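Local coordinates for pvivax hypothetical protein (Plasmodium vivax, PDB 2B30) that probably acts as a metal-dependent phosphatase of the haloacid dehalogenase superfamily, binding calcium in the crystal, while its physiological substrate remains undefined, at residues A266-T269 against D270-S274; I44-P47 against S48-D52; Y231-H235 against Y236-N240. All coordinates share one frame; numbering follows the deposited sequence.

In the fold
From the N terminus, the chain meets contact 2 first, where the loop after helix 34-38 turns into helix 48-60. Contact 3 follows, ending helix 225-235 and starting the loop that leads to strand 243-247. Contact 1 comes last and takes the loop after strand 261-264 into helix 270-275. Each contact closes a local turn, and they run in series without nesting or crossing. Their centres lie about 21 Å (contacts 1 and 2), 26 Å (1 and 3) and 28 Å (2 and 3) apart, and no two touch. All three lie at connections around the mixed sheet that contains strands 29-33, 243-247 and 261-264, with contact 1 nearest the calcium site.

Contact 1: residues A266-T269 against D270-S274; sequences ANAT and DSAKS
The loop that follows strand 261-264 in the haloacid dehalogenase core meets the first turn of helix 270-275 here, with Ala268, Thr269, Ala272 and Lys273 doing most of the touching. Thr269 holds the N-cap position, and its carbonyl opens the helical bonding: Lys273 N donates to Thr269 O at 2.9 Å, with an N-H...O angle of 161°. The threonine hydroxyl makes no direct capping bond. Its torsion turns OG1 opposite the backbone N (chi1 -171°), and a water bridges the hydroxyl to the helix: it lies 2.9 Å from Thr269 OG1 and accepts from Ser271 N at 3.2 Å. The same rotation sends the methyl inward, where Thr269 CG2 rests 3.6 Å from Ala272 CB.

Lys273 reaches back along the loop as an extended chain. It passes Ala268 with Lys273 CG 3.8 Å from Ala268 CB, and it ends in a weak hydrogen bond from Lys273 NZ to Ala266 O (2.8 Å). The aliphatic part thus lies alongside the loop while the ammonium group reaches its backbone. Ala268 CB also meets Ala272 CB at 4.1 Å, a small apolar patch facing inward, and Ala272 packs on Leu256 of helix 253-257.

Asn267 ties the loop to other parts of the core through OD1 to His284 N and ND2 to Gly36 O, and the backbone of Thr269 is hydrogen-bonded to that of calcium ligand Asp248. The side chain of Ala272 is about 9 Å from the bound calcium. The whole is a strand-loop-helix connection of the Rossmann-like HAD fold, with a threonine at the N-cap position, set beside the metal site.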
ATOM      1  N   ALA A 266      15.029  16.558  -7.493  1.00 41.48           N
ATOM      2  CA  ALA A 266      14.921  17.229  -8.796  1.00 41.85           C
ATOM      3  C   ALA A 266      15.019  16.251  -9.963  1.00 43.04           C
ATOM      4  O   ALA A 266      14.329  16.413 -10.980  1.00 45.08           O
ATOM      5  CB  ALA A 266      16.001  18.272  -8.924  1.00 42.50           C
ATOM      6  N   ASN A 267      15.874  15.238  -9.814  1.00 41.78           N
ATOM      7  CA  ASN A 267      16.031  14.207 -10.848  1.00 42.48           C
ATOM      8  C   ASN A 267      15.011  13.061 -10.785  1.00 43.63           C
ATOM      9  O   ASN A 267      15.151  12.067 -11.488  1.00 44.22           O
ATOM     10  CB  ASN A 267      17.451  13.633 -10.824  1.00 42.28           C
ATOM     11  CG  ASN A 267      17.886  13.184  -9.445  1.00 41.07           C
ATOM     12  OD1 ASN A 267      18.175  14.003  -8.575  1.00 43.73           O
ATOM     13  ND2 ASN A 267      17.971  11.880  -9.249  1.00 43.81           N
ATOM     14  N   ALA A 268      13.974  13.198  -9.966  1.00 43.83           N
ATOM     15  CA  ALA A 268      13.012  12.123  -9.800  1.00 43.68           C
ATOM     16  C   ALA A 268      12.224  11.906 -11.072  1.00 44.69           C
ATOM     17  O   ALA A 268      12.146  12.780 -11.927  1.00 44.87           O
ATOM     18  CB  ALA A 268      12.075  12.415  -8.654  1.00 43.96           C
ATOM     19  N   THR A 269      11.637  10.723 -11.185  1.00 45.86           N
ATOM     20  CA  THR A 269      10.776  10.401 -12.303  1.00 46.27           C
ATOM     21  C   THR A 269       9.466  11.167 -12.160  1.00 44.52           C
ATOM     22  O   THR A 269       9.072  11.505 -11.054  1.00 44.87           O
ATOM     23  CB  THR A 269      10.541   8.876 -12.398  1.00 47.68           C
ATOM     24  OG1 THR A 269       9.865   8.585 -13.624  1.00 56.82           O
ATOM     25  CG2 THR A 269       9.706   8.355 -11.235  1.00 50.37           C
ATOM     26  N   ASP A 270       8.801  11.455 -13.276  1.00 44.80           N
ATOM     27  CA  ASP A 270       7.588  12.293 -13.257  1.00 43.12           C
ATOM     28  C   ASP A 270       6.554  11.787 -12.281  1.00 43.08           C
ATOM     29  O   ASP A 270       5.914  12.574 -11.594  1.00 43.11           O
ATOM     30  CB  ASP A 270       6.941  12.382 -14.637  1.00 42.33           C
ATOM     31  CG  ASP A 270       7.674  13.320 -15.562  1.00 43.80           C
ATOM     32  OD1 ASP A 270       8.416  14.193 -15.061  1.00 44.34           O
ATOM     33  OD2 ASP A 270       7.501  13.188 -16.796  1.00 46.88           O
ATOM     34  N   SER A 271       6.387  10.470 -12.239  1.00 44.23           N
ATOM     35  CA  SER A 271       5.456   9.842 -11.313  1.00 44.06           C
ATOM     36  C   SER A 271       5.806  10.142  -9.847  1.00 43.61           C
ATOM     37  O   SER A 271       4.949  10.536  -9.058  1.00 43.12           O
ATOM     38  CB  SER A 271       5.449   8.346 -11.544  1.00 44.10           C
ATOM     39  OG  SER A 271       4.766   7.706 -10.496  1.00 49.12           O
ATOM     40  N   ALA A 272       7.074   9.965  -9.494  1.00 42.68           N
ATOM     41  CA  ALA A 272       7.537  10.207  -8.137  1.00 41.07           C
ATOM     42  C   ALA A 272       7.373  11.669  -7.760  1.00 40.69           C
ATOM     43  O   ALA A 272       7.018  11.982  -6.623  1.00 41.87           O
ATOM     44  CB  ALA A 272       8.990   9.786  -7.990  1.00 40.82           C
ATOM     45  N   LYS A 273       7.645  12.561  -8.709  1.00 40.73           N
ATOM     46  CA  LYS A 273       7.529  14.007  -8.476  1.00 39.99           C
ATOM     47  C   LYS A 273       6.104  14.428  -8.101  1.00 37.23           C
ATOM     48  O   LYS A 273       5.926  15.301  -7.248  1.00 37.34           O
ATOM     49  CB  LYS A 273       7.988  14.803  -9.712  1.00 40.94           C
ATOM     50  CG  LYS A 273       9.513  14.917  -9.874  1.00 41.54           C
ATOM     51  CD  LYS A 273       9.906  15.771 -11.091  1.00 41.11           C
ATOM     52  CE  LYS A 273      11.422  15.955 -11.174  1.00 40.55           C
ATOM     53  NZ  LYS A 273      11.869  16.877 -12.260  1.00 38.96           N
ATOM     54  N   SER A 274       5.105  13.809  -8.741  1.00 33.80           N
ATOM     55  CA  SER A 274       3.705  14.147  -8.497  1.00 33.00           C
ATOM     56  C   SER A 274       3.149  13.479  -7.243  1.00 33.45           C
ATOM     57  O   SER A 274       2.313  14.066  -6.557  1.00 33.52           O
ATOM     58  CB  SER A 274       2.826  13.805  -9.703  1.00 31.75           C
ATOM     59  OG  SER A 274       3.043  12.480 -10.127  1.00 36.02           O
TER
HETATM   60  O   HOH W   1       7.148   8.273 -14.462  1.00 29.83           O

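Contact 2: residues I44-P47 against S48-D52; sequences IKVP and SENID
Val46 and Pro47 meet the first turn of helix 48-60 at its N-terminus, in the HAD core. Pro47 is the N-cap residue, and the pairing of Val46, just before it, with Ile51 in the turn matches the positions of a hydrophobic staple. The modelled approach of the two tips is too close to be trusted, so the pairing rests on position and burial, not on a distance.

The packed side is formed by Val46, Pro47, Asn50 and Ile51, all buried. Val46 lies with CG1 opposite the backbone N (chi1 -173°), which carries that methyl to Asn50 CB at 3.9 Å; the two side chains meet at about a right angle. Pro47 and Asn50 instead run side by side, with Asn50 ND2 4.1 Å from Pro47 CD. The polar end of Asn50 is held from outside the turn, OD1 accepting from Ala290 N and ND2 giving a weak bond to Leu38 O, which probably helps set the rotation of the amide. Behind Val46 stand Phe34 and Leu38 of helix 34-38, while Ile51 packs on Asn83, Lys86 and Met87 of helix 81-87.

The backbone grip is light by comparison. Pro47 O receives two weak bonds, from Ile51 N at 3.4 Å and from Asn50 N at 3.1 Å (N-H...O angle 126°), the latter far from straight.

On the outer side the contact loosens: Ser48 and Glu49 are both exposed, and Ser48 touches little beyond the Pro47 backbone. The glutamate chain bends at its second torsion (chi2 94°) and curls back to the CB edge of the proline ring instead of extending away, bringing Glu49 OE2 to 3.5 Å from Pro47 CB.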
ATOM      1  N   ILE A  44      31.101   9.047  -8.130  1.00 47.65           N
ATOM      2  CA  ILE A  44      30.698   9.934  -7.029  1.00 48.75           C
ATOM      3  C   ILE A  44      30.266   9.131  -5.791  1.00 48.46           C
ATOM      4  O   ILE A  44      30.515   9.546  -4.663  1.00 46.90           O
ATOM      5  CB  ILE A  44      29.558  10.914  -7.484  1.00 49.32           C
ATOM      6  CG1 ILE A  44      30.113  11.942  -8.487  1.00 49.53           C
ATOM      7  CG2 ILE A  44      28.924  11.634  -6.288  1.00 47.25           C
ATOM      8  CD1 ILE A  44      29.064  12.614  -9.375  1.00 47.60           C
ATOM      9  N   LYS A  45      29.632   7.982  -6.015  1.00 49.53           N
ATOM     10  CA  LYS A  45      29.054   7.176  -4.942  1.00 51.58           C
ATOM     11  C   LYS A  45      28.088   8.027  -4.090  1.00 51.46           C
ATOM     12  O   LYS A  45      27.099   8.561  -4.621  1.00 50.27           O
ATOM     13  CB  LYS A  45      30.162   6.492  -4.128  1.00 52.10           C
ATOM     14  CG  LYS A  45      31.020   5.576  -4.997  1.00 54.64           C
ATOM     15  CD  LYS A  45      31.997   4.720  -4.201  1.00 54.47           C
ATOM     16  CE  LYS A  45      32.861   3.875  -5.147  1.00 55.98           C
ATOM     17  NZ  LYS A  45      33.689   2.848  -4.441  1.00 59.75           N
ATOM     18  N   VAL A  46      28.371   8.163  -2.795  1.00 50.84           N
ATOM     19  CA  VAL A  46      27.587   9.027  -1.920  1.00 49.51           C
ATOM     20  C   VAL A  46      28.420  10.254  -1.558  1.00 48.88           C
ATOM     21  O   VAL A  46      29.435  10.122  -0.859  1.00 47.76           O
ATOM     22  CB  VAL A  46      27.170   8.311  -0.622  1.00 49.60           C
ATOM     23  CG1 VAL A  46      26.217   9.191   0.187  1.00 48.30           C
ATOM     24  CG2 VAL A  46      26.526   6.980  -0.943  1.00 48.99           C
ATOM     25  N   PRO A  47      27.998  11.445  -2.040  1.00 47.58           N
ATOM     26  CA  PRO A  47      28.613  12.737  -1.738  1.00 45.26           C
ATOM     27  C   PRO A  47      28.929  12.919  -0.277  1.00 45.46           C
ATOM     28  O   PRO A  47      28.131  12.537   0.566  1.00 49.56           O
ATOM     29  CB  PRO A  47      27.524  13.729  -2.124  1.00 45.89           C
ATOM     30  CG  PRO A  47      26.789  13.057  -3.226  1.00 47.68           C
ATOM     31  CD  PRO A  47      26.856  11.592  -2.964  1.00 47.02           C
ATOM     32  N   SER A  48      30.070  13.525   0.017  1.00 45.79           N
ATOM     33  CA  SER A  48      30.482  13.798   1.396  1.00 46.42           C
ATOM     34  C   SER A  48      29.482  14.649   2.208  1.00 47.18           C
ATOM     35  O   SER A  48      29.394  14.488   3.430  1.00 47.45           O
ATOM     36  CB  SER A  48      31.843  14.494   1.389  1.00 46.93           C
ATOM     37  OG  SER A  48      31.793  15.639   0.561  1.00 46.53           O
ATOM     38  N   GLU A  49      28.747  15.546   1.544  1.00 46.72           N
ATOM     39  CA  GLU A  49      27.738  16.381   2.227  1.00 47.69           C
ATOM     40  C   GLU A  49      26.638  15.506   2.798  1.00 46.35           C
ATOM     41  O   GLU A  49      26.124  15.774   3.884  1.00 45.96           O
ATOM     42  CB  GLU A  49      27.071  17.413   1.303  1.00 48.47           C
ATOM     43  CG  GLU A  49      27.992  18.107   0.328  1.00 53.05           C
ATOM     44  CD  GLU A  49      28.018  17.421  -1.024  1.00 56.03           C
ATOM     45  OE1 GLU A  49      26.986  17.473  -1.724  1.00 60.05           O
ATOM     46  OE2 GLU A  49      29.067  16.833  -1.383  1.00 59.75           O
ATOM     47  N   ASN A  50      26.261  14.474   2.050  1.00 43.09           N
ATOM     48  CA  ASN A  50      25.240  13.557   2.517  1.00 43.33           C
ATOM     49  C   ASN A  50      25.714  12.762   3.738  1.00 43.74           C
ATOM     50  O   ASN A  50      24.951  12.572   4.695  1.00 42.68           O
ATOM     51  CB  ASN A  50      24.796  12.620   1.396  1.00 43.13           C
ATOM     52  CG  ASN A  50      23.953  13.317   0.339  1.00 40.02           C
ATOM     53  OD1 ASN A  50      23.625  14.502   0.450  1.00 41.84           O
ATOM     54  ND2 ASN A  50      23.591  12.573  -0.695  1.00 34.78           N
ATOM     55  N   ILE A  51      26.975  12.333   3.712  1.00 43.70           N
ATOM     56  CA  ILE A  51      27.578  11.614   4.839  1.00 43.92           C
ATOM     57  C   ILE A  51      27.561  12.464   6.112  1.00 45.67           C
ATOM     58  O   ILE A  51      27.206  11.966   7.178  1.00 48.36           O
ATOM     59  CB  ILE A  51      29.007  11.115   4.508  1.00 43.31           C
ATOM     60  CG1 ILE A  51      28.960   9.779   3.768  1.00 43.40           C
ATOM     61  CG2 ILE A  51      29.825  10.885   5.756  1.00 46.33           C
ATOM     62  CD1 ILE A  51      28.411   9.854   2.382  1.00 44.33           C
ATOM     63  N   ASP A  52      27.917  13.739   6.006  1.00 47.21           N
ATOM     64  CA  ASP A  52      27.852  14.647   7.163  1.00 48.26           C
ATOM     65  C   ASP A  52      26.420  14.849   7.625  1.00 45.16           C
ATOM     66  O   ASP A  52      26.153  14.959   8.816  1.00 41.69           O
ATOM     67  CB  ASP A  52      28.461  16.019   6.828  1.00 50.55           C
ATOM     68  CG  ASP A  52      29.953  15.951   6.586  1.00 55.11           C
ATOM     69  OD1 ASP A  52      30.684  15.448   7.472  1.00 60.97           O
ATOM     70  OD2 ASP A  52      30.394  16.404   5.507  1.00 63.02           O
TER

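Contact 3: residues Y231-H235 against Y236-N240; sequences YLLKH and YNISN
Helix 225-235 ends in a Schellman motif, in which Ile238 N donates to Leu233 O at 2.9 Å. Asn237 is the C-prime residue, at positive phi (47°), and its N makes a weak bond to Lys234 O (3.3 Å). Just before the reversal, Tyr236 N still makes the helical bond to Leu232 O at 3.1 Å.

Next to this turn, the His235 and Tyr236 rings form a T-shaped pair, centroids 5.0 Å apart and planes at 89°. The histidine supplies the edge: His235 CD2 sits over the tyrosine face, displaced toward the rim, 3.7 Å from Tyr236 CZ. Leu232 runs alongside the tyrosine, CD2 at 4.2 Å from Tyr236 CE2. Across the turn, Leu233 CD2 faces Ile238 CG2 at 4.3 Å, the apolar contact that commonly accompanies a Schellman ending.

Tyr236 OH is hydrogen-bonded to Gln105 N, and its ring touches Met63 of strand 63-67. Leu233 and Ile238 both pack on Leu29 of strand 29-33, while Leu232 and His235 reach Leu110 of strand 109-112, so the helix end lies against the core sheet.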
ATOM      1  N   TYR A 231       6.598  -1.865   9.509  1.00 35.92           N
ATOM      2  CA  TYR A 231       7.173  -2.658  10.601  1.00 36.80           C
ATOM      3  C   TYR A 231       7.966  -1.786  11.558  1.00 36.47           C
ATOM      4  O   TYR A 231       7.880  -1.977  12.777  1.00 37.36           O
ATOM      5  CB  TYR A 231       8.050  -3.812  10.084  1.00 37.49           C
ATOM      6  CG  TYR A 231       7.222  -4.991   9.645  1.00 37.85           C
ATOM      7  CD1 TYR A 231       7.067  -6.105  10.461  1.00 33.79           C
ATOM      8  CD2 TYR A 231       6.555  -4.966   8.427  1.00 37.41           C
ATOM      9  CE1 TYR A 231       6.284  -7.161  10.068  1.00 35.15           C
ATOM     10  CE2 TYR A 231       5.778  -6.016   8.027  1.00 39.07           C
ATOM     11  CZ  TYR A 231       5.639  -7.112   8.848  1.00 38.47           C
ATOM     12  OH  TYR A 231       4.853  -8.153   8.411  1.00 41.00           O
ATOM     13  N   LEU A 232       8.728  -0.833  11.008  1.00 35.81           N
ATOM     14  CA  LEU A 232       9.529   0.098  11.820  1.00 33.99           C
ATOM     15  C   LEU A 232       8.652   1.093  12.570  1.00 33.84           C
ATOM     16  O   LEU A 232       8.927   1.434  13.720  1.00 35.09           O
ATOM     17  CB  LEU A 232      10.532   0.854  10.954  1.00 33.20           C
ATOM     18  CG  LEU A 232      11.700   0.041  10.398  1.00 33.48           C
ATOM     19  CD1 LEU A 232      12.633   0.953   9.597  1.00 32.79           C
ATOM     20  CD2 LEU A 232      12.458  -0.665  11.516  1.00 33.42           C
ATOM     21  N   LEU A 233       7.583   1.541  11.925  1.00 33.70           N
ATOM     22  CA  LEU A 233       6.634   2.440  12.580  1.00 34.44           C
ATOM     23  C   LEU A 233       5.975   1.756  13.780  1.00 33.86           C
ATOM     24  O   LEU A 233       5.851   2.355  14.846  1.00 30.66           O
ATOM     25  CB  LEU A 233       5.564   2.914  11.592  1.00 33.91           C
ATOM     26  CG  LEU A 233       6.062   3.541  10.288  1.00 34.37           C
ATOM     27  CD1 LEU A 233       4.896   4.127   9.526  1.00 34.87           C
ATOM     28  CD2 LEU A 233       7.136   4.590  10.524  1.00 33.94           C
ATOM     29  N   LYS A 234       5.563   0.504  13.587  1.00 35.03           N
ATOM     30  CA  LYS A 234       4.913  -0.275  14.635  1.00 37.73           C
ATOM     31  C   LYS A 234       5.897  -0.634  15.741  1.00 37.29           C
ATOM     32  O   LYS A 234       5.578  -0.500  16.923  1.00 36.22           O
ATOM     33  CB  LYS A 234       4.279  -1.545  14.055  1.00 38.91           C
ATOM     34  CG  LYS A 234       2.984  -1.284  13.294  1.00 43.89           C
ATOM     35  CD  LYS A 234       1.781  -1.219  14.233  1.00 49.72           C
ATOM     36  CE  LYS A 234       1.243  -2.616  14.534  1.00 54.25           C
ATOM     37  NZ  LYS A 234       0.214  -2.636  15.615  1.00 54.32           N
ATOM     38  N   HIS A 235       7.092  -1.074  15.350  1.00 37.07           N
ATOM     39  CA  HIS A 235       8.105  -1.507  16.312  1.00 37.65           C
ATOM     40  C   HIS A 235       8.508  -0.369  17.265  1.00 36.46           C
ATOM     41  O   HIS A 235       8.735  -0.609  18.454  1.00 35.94           O
ATOM     42  CB  HIS A 235       9.334  -2.068  15.583  1.00 38.14           C
ATOM     43  CG  HIS A 235      10.276  -2.831  16.468  1.00 40.67           C
ATOM     44  ND1 HIS A 235       9.978  -4.076  16.976  1.00 44.39           N
ATOM     45  CD2 HIS A 235      11.520  -2.530  16.915  1.00 41.84           C
ATOM     46  CE1 HIS A 235      10.990  -4.504  17.713  1.00 45.44           C
ATOM     47  NE2 HIS A 235      11.938  -3.584  17.690  1.00 43.74           N
ATOM     48  N   TYR A 236       8.576   0.853  16.739  1.00 32.83           N
ATOM     49  CA  TYR A 236       9.025   2.000  17.506  1.00 32.03           C
ATOM     50  C   TYR A 236       7.906   2.996  17.760  1.00 30.73           C
ATOM     51  O   TYR A 236       8.162   4.111  18.170  1.00 27.13           O
ATOM     52  CB  TYR A 236      10.168   2.704  16.767  1.00 31.86           C
ATOM     53  CG  TYR A 236      11.425   1.895  16.707  1.00 31.64           C
ATOM     54  CD1 TYR A 236      12.199   1.702  17.849  1.00 32.24           C
ATOM     55  CD2 TYR A 236      11.855   1.320  15.517  1.00 30.37           C
ATOM     56  CE1 TYR A 236      13.367   0.956  17.806  1.00 29.05           C
ATOM     57  CE2 TYR A 236      13.032   0.571  15.467  1.00 29.58           C
ATOM     58  CZ  TYR A 236      13.774   0.399  16.612  1.00 29.00           C
ATOM     59  OH  TYR A 236      14.919  -0.340  16.574  1.00 33.94           O
ATOM     60  N   ASN A 237       6.670   2.606  17.487  1.00 33.43           N
ATOM     61  CA  ASN A 237       5.514   3.489  17.695  1.00 35.90           C
ATOM     62  C   ASN A 237       5.674   4.932  17.136  1.00 35.43           C
ATOM     63  O   ASN A 237       5.287   5.915  17.762  1.00 34.57           O
ATOM     64  CB  ASN A 237       5.184   3.519  19.188  1.00 37.46           C
ATOM     65  CG  ASN A 237       3.846   4.162  19.476  1.00 40.70           C
ATOM     66  OD1 ASN A 237       2.858   3.925  18.768  1.00 39.62           O
ATOM     67  ND2 ASN A 237       3.809   5.002  20.514  1.00 42.58           N
ATOM     68  N   ILE A 238       6.250   5.040  15.951  1.00 36.34           N
ATOM     69  CA  ILE A 238       6.437   6.322  15.279  1.00 35.61           C
ATOM     70  C   ILE A 238       5.243   6.563  14.375  1.00 35.34           C
ATOM     71  O   ILE A 238       4.899   5.706  13.575  1.00 37.13           O
ATOM     72  CB  ILE A 238       7.715   6.286  14.442  1.00 35.88           C
ATOM     73  CG1 ILE A 238       8.916   6.169  15.380  1.00 38.36           C
ATOM     74  CG2 ILE A 238       7.829   7.512  13.549  1.00 38.27           C
ATOM     75  CD1 ILE A 238      10.261   6.126  14.664  1.00 40.58           C
ATOM     76  N   SER A 239       4.611   7.722  14.499  1.00 35.34           N
ATOM     77  CA  SER A 239       3.422   8.029  13.706  1.00 36.61           C
ATOM     78  C   SER A 239       3.807   8.583  12.324  1.00 33.99           C
ATOM     79  O   SER A 239       4.919   9.038  12.128  1.00 34.79           O
ATOM     80  CB  SER A 239       2.539   9.021  14.460  1.00 37.27           C
ATOM     81  OG  SER A 239       3.147  10.304  14.482  1.00 44.62           O
ATOM     82  N   ASN A 240       2.885   8.511  11.371  1.00 33.45           N
ATOM     83  CA  ASN A 240       3.091   9.033  10.019  1.00 34.30           C
ATOM     84  C   ASN A 240       3.498  10.522  10.036  1.00 35.13           C
ATOM     85  O   ASN A 240       4.448  10.907   9.382  1.00 34.32           O
ATOM     86  CB  ASN A 240       1.810   8.813   9.199  1.00 34.03           C
ATOM     87  CG  ASN A 240       1.885   9.405   7.796  1.00 34.46           C
ATOM     88  OD1 ASN A 240       2.168  10.600   7.611  1.00 29.50           O
ATOM     89  ND2 ASN A 240       1.602   8.571   6.797  1.00 32.41           N
TER